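PDB 3EN8: uncharacterized NTF-2 like protein from Burkholderia xenovorans LB400, which is of unknown function but binds calcium and has the NTF2-like fold of SnoaL-like domains. Local coordinates for residues A[38-43]-A[107-112]; A[6-11]-A[75-80]; A[89-94]-A[111-116]. All blocks are in the same frame, centred on the assembly; numbering follows the deposited sequence.

Interaction 1: residues A[38-43]-A[107-112]; sequences YPQSGE and TQYFSD
Gln40 OE1 accepts the backbone N-H of Phe110 (Phe110 N to Gln40 OE1 2.8 Å, nearly straight at 167°) and a hydrogen from a water. The contact belongs to the curved sheet of the NTF2-like fold, where the turn between strands 34-38 and 43-46, with a G1 beta bulge in which Gly42 and Glu43 both face Tyr38, bends over the end of strand 102-111. Extended beyond CG (chi2 162°), the Gln40 chain carries CD out toward the Phe110 backbone. Its primary amide answers both polar groups of one residue: Gln40 NE2 donates to Phe110 O at 2.9 Å, and also reaches Asp112 O of the second subunit. The water accepts from Gln40 N and donates to Gln108 O as well, linking turn to strand. Pro39 suits the start of the turn, since its compact ring lies against apolar surface; CD sits over one face of the Tyr109 ring, offset toward the rim, while Pro39 CG presses on Thr107 CG2 at a tight 3.4 Å. Tyr109 OH bonds Glu80 of the second subunit. Phe110 turns its edge to the face of Tyr38 in an offset edge-to-face pair, planes 72° apart, with Phe110 CE2 3.8 Å from Tyr38 CD1. Gln108, whose NE2 bonds Tyr81 OH and whose OE1 bonds Arg55 NH2, runs beside Tyr38, and a second water lies 2.6 Å from Tyr38 OH and 2.7 Å from Gln108 OE1.

Interaction 2: residues A[6-11]-A[75-80]; sequences KIREAL and NLWITE
Trp77 of strand 76-85 packs against Ile7, Arg8 and Leu11 of the N-terminal helix 3-20, which lies against one face of the sheet, as in other NTF2-like proteins, and runs roughly with the strand; the axes of the short segments are 10.6 Å apart at closest approach. Trp77 CB lies 4.0 Å from Leu11 CD1, and Trp77 CG, anti to the carbonyl carbon (chi1 -68°), starts the ring toward the helix. The five-membered ring then takes the CG2 methyl of Ile7 over one face, a CH-pi contact with CG2 3.5 Å from the ring centroid and only 13° off the normal. Beta branching suits Ile7 here, because CG2 can cover the indole while the other branch carries CD1 on past NE1 toward Asn75. Farther out, Trp77 CE3 meets Leu11 CD1 at 3.4 Å. At the far rim, Trp77 CZ3 lies over one face of the Arg8 guanidinium, 3.8 Å from Arg8 NH2, with the two planes 67° apart; Trp77 CH2 touches Arg8 CB. The polar groups are served elsewhere: Trp77 NE1 donates to Gly74 O, and Arg8 NH1 to Ile70 O on the neighbouring strand. Phe98 meets the indole too, and Ile70 also touches Trp77 and Leu11. Helix and strand thus adhere here through dispersion and CH-pi contact, with the one charged partner kept to the partly exposed border.

Interaction 3: residues A[89-94]-A[111-116]; sequences PAYTVS and SDPFEA
An antiparallel bridge at the end of strand 102-111 joins it to strand 88-99 in the mixed sheet of the NTF2-like fold, just before the chain leaves toward its C-terminal part. Tyr91 and Ser111 form a hydrogen-bonded pair, their CA atoms 4.9 Å apart: Tyr91 N donates to Ser111 O and Ser111 N to Tyr91 O, both at 2.8 Å. The hydroxyl of Ser111 adds a third bond, OG to Tyr91 O at 2.8 Å, so that one carbonyl accepts twice from the same residue. The two donors come from opposite faces of the carbonyl plane. Serine fits because OG is placed between the backbone N and the carbonyl carbon (chi1 79°), the crowded position, where a short side chain can turn back to the partner strand; Ser111 OG also lies 3.3 Å from Tyr91 CB. The end of the strand is thereby held by backbone and side chain together.

Beyond the bridge Pro113 directs the chain away, and as a proline it offers no N-H for further pairing. Its CG lies at the edge of the Tyr91 ring, near the ring plane, 3.9 Å from Tyr91 CE2, and also meets Pro89, with the two CG atoms 4.0 Å apart. The two proline side chains cross at about a right angle, giving the exposed exit a small apolar patch. Phe114 makes backbone hydrogen bonds to the second subunit. The arrangement is an antiparallel hydrogen-bonded pair closing the ladder of strands 88-99 and 102-111 in the NTF2-like sheet.

How the interactions relate
From the N terminus, helix 3-20 gives the first half of interaction 2, which closes on strand 76-85 over 63 intervening residues. The turn 38-43 lies inside that loop but finds its partner in 107-112, again 63 residues on, so interactions 1 and 2 cross along the chain. Interaction 3 follows interaction 2 in series, closing a hairpin of 16 residues, largely strand, and shares Ser111 and Asp112 with interaction 1. Its first strand, 88-99, is the neighbour of both 76-85 and 102-111: Thr79 O approaches Ser94 N, and Tyr109 O approaches Val93 N. Helix, central strands and turn are thereby joined through one sheet, and all three contacts touch the second subunit.

Interaction 1: residues A[38-43]-A[107-112]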
ATOM      1  N   TYR A  38       5.780   5.976  -8.529  1.00 13.38           N
ATOM      2  CA  TYR A  38       4.871   4.959  -8.992  1.00 16.40           C
ATOM      3  C   TYR A  38       5.666   3.682  -9.272  1.00 16.61           C
ATOM      4  O   TYR A  38       6.176   3.499 -10.394  1.00 16.52           O
ATOM      5  CB  TYR A  38       4.168   5.391 -10.300  1.00 15.66           C
ATOM      6  CG  TYR A  38       3.489   6.746 -10.278  1.00 17.74           C
ATOM      7  CD1 TYR A  38       2.820   7.210  -9.140  1.00 17.31           C
ATOM      8  CD2 TYR A  38       3.469   7.544 -11.403  1.00 19.29           C
ATOM      9  CE1 TYR A  38       2.180   8.423  -9.128  1.00 17.34           C
ATOM     10  CE2 TYR A  38       2.825   8.769 -11.403  1.00 21.84           C
ATOM     11  CZ  TYR A  38       2.186   9.210 -10.259  1.00 20.59           C
ATOM     12  OH  TYR A  38       1.535  10.420 -10.262  1.00 21.43           O
ATOM     13  N   PRO A  39       5.763   2.780  -8.272  1.00 15.23           N
ATOM     14  CA  PRO A  39       6.637   1.615  -8.500  1.00 14.89           C
ATOM     15  C   PRO A  39       6.160   0.744  -9.645  1.00 15.43           C
ATOM     16  O   PRO A  39       6.947   0.040 -10.250  1.00 13.10           O
ATOM     17  CB  PRO A  39       6.607   0.900  -7.135  1.00 14.78           C
ATOM     18  CG  PRO A  39       6.486   2.033  -6.160  1.00 14.58           C
ATOM     19  CD  PRO A  39       5.480   2.974  -6.840  1.00 15.74           C
ATOM     20  N   GLN A  40       4.883   0.821  -9.975  1.00 14.31           N
ATOM     21  CA  GLN A  40       4.320  -0.069 -11.008  1.00 13.12           C
ATOM     22  C   GLN A  40       4.924   0.232 -12.364  1.00 14.10           C
ATOM     23  O   GLN A  40       4.993  -0.628 -13.269  1.00 15.19           O
ATOM     24  CB  GLN A  40       2.800   0.048 -11.105  1.00 15.33           C
ATOM     25  CG  GLN A  40       2.049  -0.587  -9.956  1.00 17.32           C
ATOM     26  CD  GLN A  40       0.624  -0.064  -9.873  1.00 21.03           C
ATOM     27  OE1 GLN A  40       0.318   0.915  -9.163  1.00 15.86           O
ATOM     28  NE2 GLN A  40      -0.250  -0.697 -10.611  1.00 12.61           N
ATOM     29  N   SER A  41       5.352   1.484 -12.516  1.00 18.44           N
ATOM     30  CA  SER A  41       5.927   1.977 -13.782  1.00 19.55           C
ATOM     31  C   SER A  41       7.392   2.408 -13.689  1.00 19.70           C
ATOM     32  O   SER A  41       8.024   2.673 -14.702  1.00 19.51           O
ATOM     33  CB  SER A  41       5.091   3.149 -14.311  1.00 18.81           C
ATOM     34  OG  SER A  41       5.250   4.251 -13.420  1.00 18.16           O
ATOM     35  N   GLY A  42       7.915   2.466 -12.477  1.00 17.41           N
ATOM     36  CA  GLY A  42       9.301   2.846 -12.230  1.00 18.68           C
ATOM     37  C   GLY A  42       9.509   4.345 -12.297  1.00 20.24           C
ATOM     38  O   GLY A  42      10.649   4.831 -12.336  1.00 23.37           O
ATOM     39  N   GLU A  43       8.402   5.080 -12.285  1.00 18.62           N
ATOM     40  CA  GLU A  43       8.456   6.543 -12.442  1.00 16.51           C
ATOM     41  C   GLU A  43       8.628   7.224 -11.097  1.00 19.27           C
ATOM     42  O   GLU A  43       8.031   6.818 -10.087  1.00 16.66           O
ATOM     43  CB  GLU A  43       7.206   7.099 -13.105  1.00 14.99           C
ATOM     44  CG  GLU A  43       7.005   6.633 -14.494  1.00 15.50           C
ATOM     45  CD  GLU A  43       5.698   7.095 -15.037  1.00 15.61           C
ATOM     46  OE1 GLU A  43       4.683   6.454 -14.712  1.00 18.42           O
ATOM     47  OE2 GLU A  43       5.678   8.079 -15.812  1.00 21.60           O
ATOM     48  N   THR A 107       4.588   7.349  -2.109  1.00  9.71           N
ATOM     49  CA  THR A 107       4.584   6.227  -3.056  1.00 11.29           C
ATOM     50  C   THR A 107       3.142   5.805  -3.259  1.00 13.61           C
ATOM     51  O   THR A 107       2.422   5.491  -2.291  1.00 14.10           O
ATOM     52  CB  THR A 107       5.344   5.041  -2.474  1.00 12.50           C
ATOM     53  OG1 THR A 107       6.586   5.487  -1.944  1.00 14.99           O
ATOM     54  CG2 THR A 107       5.583   3.942  -3.551  1.00 13.30           C
ATOM     55  N   GLN A 108       2.738   5.764  -4.511  1.00 14.20           N
ATOM     56  CA  GLN A 108       1.391   5.380  -4.859  1.00 12.66           C
ATOM     57  C   GLN A 108       1.314   4.100  -5.703  1.00 13.91           C
ATOM     58  O   GLN A 108       2.120   3.857  -6.594  1.00 16.08           O
ATOM     59  CB  GLN A 108       0.684   6.516  -5.595  1.00 15.08           C
ATOM     60  CG  GLN A 108       0.220   7.692  -4.740  1.00 11.88           C
ATOM     61  CD  GLN A 108      -0.380   8.824  -5.603  1.00 14.01           C
ATOM     62  OE1 GLN A 108       0.306   9.421  -6.419  1.00 17.17           O
ATOM     63  NE2 GLN A 108      -1.656   9.140  -5.378  1.00 17.75           N
ATOM     64  N   TYR A 109       0.305   3.312  -5.367  1.00 13.25           N
ATOM     65  CA  TYR A 109      -0.102   2.135  -6.125  1.00 13.80           C
ATOM     66  C   TYR A 109      -1.587   2.231  -6.520  1.00 12.93           C
ATOM     67  O   TYR A 109      -2.435   2.624  -5.729  1.00 12.76           O
ATOM     68  CB  TYR A 109       0.046   0.910  -5.252  1.00 15.21           C
ATOM     69  CG  TYR A 109       1.477   0.521  -4.973  1.00 13.93           C
ATOM     70  CD1 TYR A 109       2.166   1.064  -3.933  1.00 14.68           C
ATOM     71  CD2 TYR A 109       2.146  -0.376  -5.815  1.00 13.99           C
ATOM     72  CE1 TYR A 109       3.490   0.706  -3.670  1.00 14.10           C
ATOM     73  CE2 TYR A 109       3.449  -0.767  -5.547  1.00 13.79           C
ATOM     74  CZ  TYR A 109       4.111  -0.222  -4.498  1.00 18.44           C
ATOM     75  OH  TYR A 109       5.392  -0.593  -4.280  1.00 15.40           O
ATOM     76  N   PHE A 110      -1.863   1.763  -7.705  1.00 13.61           N
ATOM     77  CA  PHE A 110      -3.183   1.841  -8.319  1.00 15.61           C
ATOM     78  C   PHE A 110      -3.560   0.463  -8.783  1.00 17.74           C
ATOM     79  O   PHE A 110      -2.953  -0.070  -9.700  1.00 18.89           O
ATOM     80  CB  PHE A 110      -3.166   2.808  -9.508  1.00 19.08           C
ATOM     81  CG  PHE A 110      -2.599   4.170  -9.182  1.00 16.80           C
ATOM     82  CD1 PHE A 110      -3.422   5.168  -8.689  1.00 18.05           C
ATOM     83  CD2 PHE A 110      -1.240   4.450  -9.377  1.00 18.66           C
ATOM     84  CE1 PHE A 110      -2.912   6.429  -8.400  1.00 21.43           C
ATOM     85  CE2 PHE A 110      -0.724   5.727  -9.067  1.00 20.58           C
ATOM     86  CZ  PHE A 110      -1.562   6.689  -8.586  1.00 20.07           C
ATOM     87  N   SER A 111      -4.511  -0.136  -8.080  1.00 14.93           N
ATOM     88  CA  SER A 111      -4.851  -1.534  -8.288  1.00 18.14           C
ATOM     89  C   SER A 111      -6.294  -1.704  -8.772  1.00 18.09           C
ATOM     90  O   SER A 111      -7.172  -0.875  -8.507  1.00 16.25           O
ATOM     91  CB  SER A 111      -4.546  -2.350  -7.015  1.00 18.96           C
ATOM     92  OG  SER A 111      -5.534  -2.207  -6.047  1.00 22.22           O
ATOM     93  N   ASP A 112      -6.504  -2.783  -9.516  1.00 16.45           N
ATOM     94  CA  ASP A 112      -7.836  -3.128 -10.015  1.00 17.65           C
ATOM     95  C   ASP A 112      -8.636  -3.966  -9.016  1.00 15.81           C
ATOM     96  O   ASP A 112      -8.052  -4.731  -8.231  1.00 17.64           O
ATOM     97  CB  ASP A 112      -7.739  -3.921 -11.317  1.00 19.49           C
ATOM     98  CG  ASP A 112      -7.193  -3.104 -12.449  1.00 30.26           C
ATOM     99  OD1 ASP A 112      -7.797  -2.075 -12.791  1.00 28.45           O
ATOM    100  OD2 ASP A 112      -6.160  -3.507 -13.004  1.00 41.47           O
TER
HETATM  101  O   HOH W   1      -0.386  10.757  -8.601  1.00 17.82           O
HETATM  102  O   HOH W   2       2.754   2.471  -8.842  1.00 12.79           O

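Interaction 2: residues A[6-11]-A[75-80]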
ATOM      1  N   LYS A   6      -2.523  16.130  14.158  1.00 13.00           N
ATOM      2  CA  LYS A   6      -2.244  17.278  13.253  1.00 15.63           C
ATOM      3  C   LYS A   6      -1.906  16.833  11.828  1.00 15.20           C
ATOM      4  O   LYS A   6      -2.392  17.421  10.843  1.00 16.36           O
ATOM      5  CB  LYS A   6      -1.187  18.210  13.833  1.00 16.74           C
ATOM      6  CG  LYS A   6      -1.811  19.164  14.880  1.00 19.55           C
ATOM      7  CD  LYS A   6      -0.759  19.905  15.700  1.00 23.80           C
ATOM      8  CE  LYS A   6      -1.371  20.578  16.972  1.00 25.17           C
ATOM      9  NZ  LYS A   6      -0.316  21.130  17.868  1.00 27.19           N
ATOM     10  N   ILE A   7      -1.117  15.765  11.711  1.00 16.08           N
ATOM     11  CA  ILE A   7      -0.862  15.169  10.398  1.00 13.58           C
ATOM     12  C   ILE A   7      -2.181  14.643   9.826  1.00 14.37           C
ATOM     13  O   ILE A   7      -2.545  14.901   8.668  1.00 16.59           O
ATOM     14  CB  ILE A   7       0.294  14.095  10.406  1.00 13.66           C
ATOM     15  CG1 ILE A   7       1.617  14.799  10.642  1.00 15.18           C
ATOM     16  CG2 ILE A   7       0.320  13.299   9.109  1.00 14.85           C
ATOM     17  CD1 ILE A   7       2.840  13.848  10.850  1.00 16.14           C
ATOM     18  N   ARG A   8      -2.928  13.922  10.649  1.00 13.84           N
ATOM     19  CA  ARG A   8      -4.192  13.346  10.181  1.00 16.00           C
ATOM     20  C   ARG A   8      -5.163  14.439   9.698  1.00 17.40           C
ATOM     21  O   ARG A   8      -5.804  14.294   8.673  1.00 16.66           O
ATOM     22  CB  ARG A   8      -4.820  12.433  11.252  1.00 18.34           C
ATOM     23  CG  ARG A   8      -6.078  11.675  10.780  1.00 22.59           C
ATOM     24  CD  ARG A   8      -6.621  10.700  11.864  1.00 25.09           C
ATOM     25  NE  ARG A   8      -5.720   9.579  12.160  1.00 27.12           N
ATOM     26  CZ  ARG A   8      -5.765   8.401  11.535  1.00 26.82           C
ATOM     27  NH1 ARG A   8      -6.674   8.176  10.614  1.00 24.65           N
ATOM     28  NH2 ARG A   8      -4.930   7.439  11.858  1.00 33.61           N
ATOM     29  N   GLU A   9      -5.233  15.545  10.422  1.00 17.23           N
ATOM     30  CA  GLU A   9      -6.013  16.720   9.982  1.00 16.40           C
ATOM     31  C   GLU A   9      -5.592  17.203   8.592  1.00 16.72           C
ATOM     32  O   GLU A   9      -6.434  17.442   7.707  1.00 12.47           O
ATOM     33  CB  GLU A   9      -5.881  17.872  10.983  1.00 14.83           C
ATOM     34  CG  GLU A   9      -6.757  19.094  10.659  1.00 14.90           C
ATOM     35  CD  GLU A   9      -6.554  20.230  11.645  1.00 16.60           C
ATOM     36  OE1 GLU A   9      -5.415  20.415  12.095  1.00 18.20           O
ATOM     37  OE2 GLU A   9      -7.537  20.934  11.978  1.00 19.39           O
ATOM     38  N   ALA A  10      -4.271  17.276   8.396  1.00 16.69           N
ATOM     39  CA  ALA A  10      -3.675  17.721   7.124  1.00 15.18           C
ATOM     40  C   ALA A  10      -4.039  16.730   6.020  1.00 15.38           C
ATOM     41  O   ALA A  10      -4.351  17.106   4.872  1.00 14.06           O
ATOM     42  CB  ALA A  10      -2.136  17.833   7.265  1.00 16.08           C
ATOM     43  N   LEU A  11      -3.994  15.451   6.376  1.00 17.43           N
ATOM     44  CA  LEU A  11      -4.329  14.382   5.412  1.00 17.64           C
ATOM     45  C   LEU A  11      -5.785  14.389   4.990  1.00 16.00           C
ATOM     46  O   LEU A  11      -6.099  14.225   3.807  1.00 19.75           O
ATOM     47  CB  LEU A  11      -4.001  13.015   5.934  1.00 18.86           C
ATOM     48  CG  LEU A  11      -2.556  12.617   5.869  1.00 21.57           C
ATOM     49  CD1 LEU A  11      -2.360  11.308   6.672  1.00 19.31           C
ATOM     50  CD2 LEU A  11      -2.141  12.478   4.380  1.00 16.84           C
ATOM     51  N   ASN A  75       5.833   9.529  11.617  1.00 13.71           N
ATOM     52  CA  ASN A  75       5.968  10.238  10.351  1.00 14.33           C
ATOM     53  C   ASN A  75       5.590   9.327   9.178  1.00 15.96           C
ATOM     54  O   ASN A  75       5.701   9.732   8.039  1.00 17.81           O
ATOM     55  CB  ASN A  75       7.372  10.792  10.149  1.00 15.16           C
ATOM     56  CG  ASN A  75       7.600  12.097  10.880  1.00 16.41           C
ATOM     57  OD1 ASN A  75       6.694  12.929  10.994  1.00 20.11           O
ATOM     58  ND2 ASN A  75       8.826  12.294  11.365  1.00 22.61           N
ATOM     59  N   LEU A  76       5.066   8.142   9.489  1.00 13.96           N
ATOM     60  CA  LEU A  76       4.644   7.185   8.448  1.00 13.26           C
ATOM     61  C   LEU A  76       3.135   7.090   8.354  1.00 14.38           C
ATOM     62  O   LEU A  76       2.466   6.711   9.329  1.00 13.80           O
ATOM     63  CB  LEU A  76       5.230   5.803   8.724  1.00 16.18           C
ATOM     64  CG  LEU A  76       4.955   4.697   7.689  1.00 16.36           C
ATOM     65  CD1 LEU A  76       5.551   5.101   6.312  1.00 15.16           C
ATOM     66  CD2 LEU A  76       5.563   3.387   8.168  1.00 15.80           C
ATOM     67  N   TRP A  77       2.632   7.343   7.147  1.00 14.27           N
ATOM     68  CA  TRP A  77       1.198   7.431   6.902  1.00 13.58           C
ATOM     69  C   TRP A  77       0.804   6.635   5.660  1.00 14.21           C
ATOM     70  O   TRP A  77       1.506   6.587   4.659  1.00 14.91           O
ATOM     71  CB  TRP A  77       0.771   8.900   6.821  1.00 12.70           C
ATOM     72  CG  TRP A  77       0.927   9.494   8.208  1.00 13.22           C
ATOM     73  CD1 TRP A  77       2.079   9.915   8.784  1.00 10.19           C
ATOM     74  CD2 TRP A  77      -0.084   9.585   9.207  1.00 12.11           C
ATOM     75  NE1 TRP A  77       1.858  10.271  10.104  1.00 12.48           N
ATOM     76  CE2 TRP A  77       0.531  10.056  10.384  1.00 12.39           C
ATOM     77  CE3 TRP A  77      -1.461   9.298   9.230  1.00 13.84           C
ATOM     78  CZ2 TRP A  77      -0.191  10.283  11.539  1.00 14.15           C
ATOM     79  CZ3 TRP A  77      -2.141   9.488  10.365  1.00 17.03           C
ATOM     80  CH2 TRP A  77      -1.509   9.977  11.523  1.00 18.35           C
ATOM     81  N   ILE A  78      -0.332   5.979   5.773  0.50 12.89           N
ATOM     82  CA  ILE A  78      -0.854   5.231   4.647  0.50 13.67           C
ATOM     83  C   ILE A  78      -2.359   5.332   4.495  0.50 13.87           C
ATOM     84  O   ILE A  78      -3.145   5.049   5.395  0.50 14.40           O
ATOM     85  CB  ILE A  78      -0.365   3.769   4.644  0.50 14.31           C
ATOM     86  CG1 ILE A  78      -0.767   3.118   3.321  0.50 12.93           C
ATOM     87  CG2 ILE A  78      -0.851   2.970   5.875  0.50 12.19           C
ATOM     88  CD1 ILE A  78      -0.155   1.739   3.136  0.50 16.99           C
ATOM     89  N   THR A  79      -2.716   5.762   3.306  1.00 13.25           N
ATOM     90  CA  THR A  79      -4.106   6.027   2.952  1.00 12.64           C
ATOM     91  C   THR A  79      -4.506   5.032   1.882  1.00 12.59           C
ATOM     92  O   THR A  79      -3.838   4.873   0.853  1.00 14.77           O
ATOM     93  CB  THR A  79      -4.359   7.486   2.460  1.00 12.06           C
ATOM     94  OG1 THR A  79      -3.970   8.433   3.445  1.00 12.66           O
ATOM     95  CG2 THR A  79      -5.853   7.672   2.088  1.00 10.32           C
ATOM     96  N   GLU A  80      -5.605   4.361   2.179  1.00 12.36           N
ATOM     97  CA  GLU A  80      -6.277   3.475   1.261  1.00 13.26           C
ATOM     98  C   GLU A  80      -7.515   4.183   0.784  1.00 14.16           C
ATOM     99  O   GLU A  80      -8.316   4.674   1.581  1.00 13.65           O
ATOM    100  CB  GLU A  80      -6.671   2.159   1.958  1.00 12.86           C
ATOM    101  CG  GLU A  80      -5.499   1.274   2.458  1.00 11.77           C
ATOM    102  CD  GLU A  80      -6.007   0.190   3.337  1.00 14.52           C
ATOM    103  OE1 GLU A  80      -6.716  -0.681   2.794  1.00 15.50           O
ATOM    104  OE2 GLU A  80      -5.715   0.228   4.564  1.00 16.78           O
TER

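Interaction 3: residues A[89-94]-A[111-116]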
ATOM      1  N   PRO A  89     -12.995   1.996 -11.404  1.00 16.08           N
ATOM      2  CA  PRO A  89     -12.341   2.411 -10.177  1.00 17.43           C
ATOM      3  C   PRO A  89     -10.974   1.788 -10.006  1.00 16.51           C
ATOM      4  O   PRO A  89     -10.629   0.721 -10.580  1.00 13.38           O
ATOM      5  CB  PRO A  89     -13.303   1.901  -9.112  1.00 18.87           C
ATOM      6  CG  PRO A  89     -13.700   0.554  -9.709  1.00 21.22           C
ATOM      7  CD  PRO A  89     -13.964   0.908 -11.157  1.00 20.63           C
ATOM      8  N   ALA A  90     -10.183   2.498  -9.239  1.00 15.50           N
ATOM      9  CA  ALA A  90      -8.887   2.002  -8.808  1.00 16.65           C
ATOM     10  C   ALA A  90      -8.810   2.031  -7.298  1.00 16.27           C
ATOM     11  O   ALA A  90      -9.078   3.044  -6.660  1.00 15.73           O
ATOM     12  CB  ALA A  90      -7.790   2.821  -9.404  1.00 15.70           C
ATOM     13  N   TYR A  91      -8.478   0.867  -6.759  1.00 13.65           N
ATOM     14  CA  TYR A  91      -8.111   0.717  -5.344  1.00 16.90           C
ATOM     15  C   TYR A  91      -6.686   1.210  -5.208  1.00 14.33           C
ATOM     16  O   TYR A  91      -5.722   0.583  -5.706  1.00 18.33           O
ATOM     17  CB  TYR A  91      -8.232  -0.753  -4.893  1.00 16.50           C
ATOM     18  CG  TYR A  91      -9.633  -1.223  -4.682  1.00 23.44           C
ATOM     19  CD1 TYR A  91     -10.263  -1.068  -3.458  1.00 25.25           C
ATOM     20  CD2 TYR A  91     -10.347  -1.829  -5.727  1.00 27.15           C
ATOM     21  CE1 TYR A  91     -11.580  -1.498  -3.264  1.00 26.33           C
ATOM     22  CE2 TYR A  91     -11.659  -2.268  -5.542  1.00 25.16           C
ATOM     23  CZ  TYR A  91     -12.275  -2.095  -4.312  1.00 25.90           C
ATOM     24  OH  TYR A  91     -13.574  -2.516  -4.108  1.00 23.81           O
ATOM     25  N   THR A  92      -6.569   2.340  -4.514  1.00 15.70           N
ATOM     26  CA  THR A  92      -5.346   3.114  -4.452  1.00 12.88           C
ATOM     27  C   THR A  92      -4.769   3.111  -3.034  1.00 12.37           C
ATOM     28  O   THR A  92      -5.459   3.001  -2.021  1.00 12.95           O
ATOM     29  CB  THR A  92      -5.580   4.551  -5.012  1.00 12.98           C
ATOM     30  OG1 THR A  92      -6.230   4.471  -6.293  1.00 15.21           O
ATOM     31  CG2 THR A  92      -4.240   5.290  -5.187  1.00 15.33           C
ATOM     32  N   VAL A  93      -3.468   3.125  -3.014  1.00 14.03           N
ATOM     33  CA  VAL A  93      -2.676   3.216  -1.772  1.00 14.22           C
ATOM     34  C   VAL A  93      -1.674   4.321  -1.917  1.00 13.42           C
ATOM     35  O   VAL A  93      -0.926   4.381  -2.870  1.00 13.10           O
ATOM     36  CB  VAL A  93      -1.940   1.892  -1.437  1.00 15.70           C
ATOM     37  CG1 VAL A  93      -1.013   2.088  -0.204  1.00 14.59           C
ATOM     38  CG2 VAL A  93      -2.932   0.755  -1.169  1.00 17.86           C
ATOM     39  N   SER A  94      -1.688   5.234  -0.957  1.00 13.91           N
ATOM     40  CA  SER A  94      -0.696   6.255  -0.903  1.00 11.17           C
ATOM     41  C   SER A  94       0.072   6.140   0.432  1.00  9.83           C
ATOM     42  O   SER A  94      -0.524   6.334   1.520  1.00 13.53           O
ATOM     43  CB  SER A  94      -1.351   7.652  -0.995  1.00 12.48           C
ATOM     44  OG  SER A  94      -0.495   8.716  -0.601  1.00 17.43           O
ATOM     45  N   SER A 111      -4.511  -0.136  -8.080  1.00 14.93           N
ATOM     46  CA  SER A 111      -4.851  -1.534  -8.288  1.00 18.14           C
ATOM     47  C   SER A 111      -6.294  -1.704  -8.772  1.00 18.09           C
ATOM     48  O   SER A 111      -7.172  -0.875  -8.507  1.00 16.25           O
ATOM     49  CB  SER A 111      -4.546  -2.350  -7.015  1.00 18.96           C
ATOM     50  OG  SER A 111      -5.534  -2.207  -6.047  1.00 22.22           O
ATOM     51  N   ASP A 112      -6.504  -2.783  -9.516  1.00 16.45           N
ATOM     52  CA  ASP A 112      -7.836  -3.128 -10.015  1.00 17.65           C
ATOM     53  C   ASP A 112      -8.636  -3.966  -9.016  1.00 15.81           C
ATOM     54  O   ASP A 112      -8.052  -4.731  -8.231  1.00 17.64           O
ATOM     55  CB  ASP A 112      -7.739  -3.921 -11.317  1.00 19.49           C
ATOM     56  CG  ASP A 112      -7.193  -3.104 -12.449  1.00 30.26           C
ATOM     57  OD1 ASP A 112      -7.797  -2.075 -12.791  1.00 28.45           O
ATOM     58  OD2 ASP A 112      -6.160  -3.507 -13.004  1.00 41.47           O
ATOM     59  N   PRO A 113      -9.973  -3.843  -9.044  1.00 15.30           N
ATOM     60  CA  PRO A 113     -10.804  -4.834  -8.377  1.00 15.12           C
ATOM     61  C   PRO A 113     -10.516  -6.195  -8.954  1.00 17.80           C
ATOM     62  O   PRO A 113     -10.126  -6.306 -10.133  1.00 14.38           O
ATOM     63  CB  PRO A 113     -12.239  -4.427  -8.773  1.00 18.13           C
ATOM     64  CG  PRO A 113     -12.132  -3.082  -9.300  1.00 21.47           C
ATOM     65  CD  PRO A 113     -10.791  -2.987  -9.920  1.00 18.29           C
ATOM     66  N   PHE A 114     -10.734  -7.213  -8.136  1.00 18.56           N
ATOM     67  CA  PHE A 114     -10.850  -8.587  -8.627  1.00 16.90           C
ATOM     68  C   PHE A 114     -11.948  -9.328  -7.901  1.00 17.46           C
ATOM     69  O   PHE A 114     -12.329  -8.979  -6.795  1.00 15.73           O
ATOM     70  CB  PHE A 114      -9.512  -9.357  -8.618  1.00 15.47           C
ATOM     71  CG  PHE A 114      -8.952  -9.643  -7.248  1.00 19.31           C
ATOM     72  CD1 PHE A 114      -9.386 -10.742  -6.528  1.00 14.76           C
ATOM     73  CD2 PHE A 114      -7.959  -8.847  -6.705  1.00 20.40           C
ATOM     74  CE1 PHE A 114      -8.873 -11.017  -5.296  1.00 20.59           C
ATOM     75  CE2 PHE A 114      -7.437  -9.133  -5.459  1.00 19.55           C
ATOM     76  CZ  PHE A 114      -7.913 -10.206  -4.751  1.00 18.52           C
ATOM     77  N   GLU A 115     -12.497 -10.315  -8.590  1.00 18.50           N
ATOM     78  CA  GLU A 115     -13.609 -11.100  -8.041  1.00 22.36           C
ATOM     79  C   GLU A 115     -13.124 -12.083  -6.986  1.00 21.85           C
ATOM     80  O   GLU A 115     -12.139 -12.790  -7.182  1.00 23.24           O
ATOM     81  CB  GLU A 115     -14.359 -11.829  -9.154  1.00 26.50           C
ATOM     82  CG  GLU A 115     -15.065 -10.872 -10.086  1.00 32.47           C
ATOM     83  CD  GLU A 115     -16.197 -10.127  -9.399  1.00 41.81           C
ATOM     84  OE1 GLU A 115     -16.769 -10.677  -8.428  1.00 46.20           O
ATOM     85  OE2 GLU A 115     -16.524  -8.999  -9.839  1.00 45.22           O
ATOM     86  N   ALA A 116     -13.833 -12.118  -5.862  1.00 22.22           N
ATOM     87  CA  ALA A 116     -13.512 -13.077  -4.798  1.00 21.83           C
ATOM     88  C   ALA A 116     -13.672 -14.475  -5.360  1.00 21.37           C
ATOM     89  O   ALA A 116     -14.763 -14.821  -5.833  1.00 19.92           O
ATOM     90  CB  ALA A 116     -14.399 -12.870  -3.584  1.00 20.11           C
TER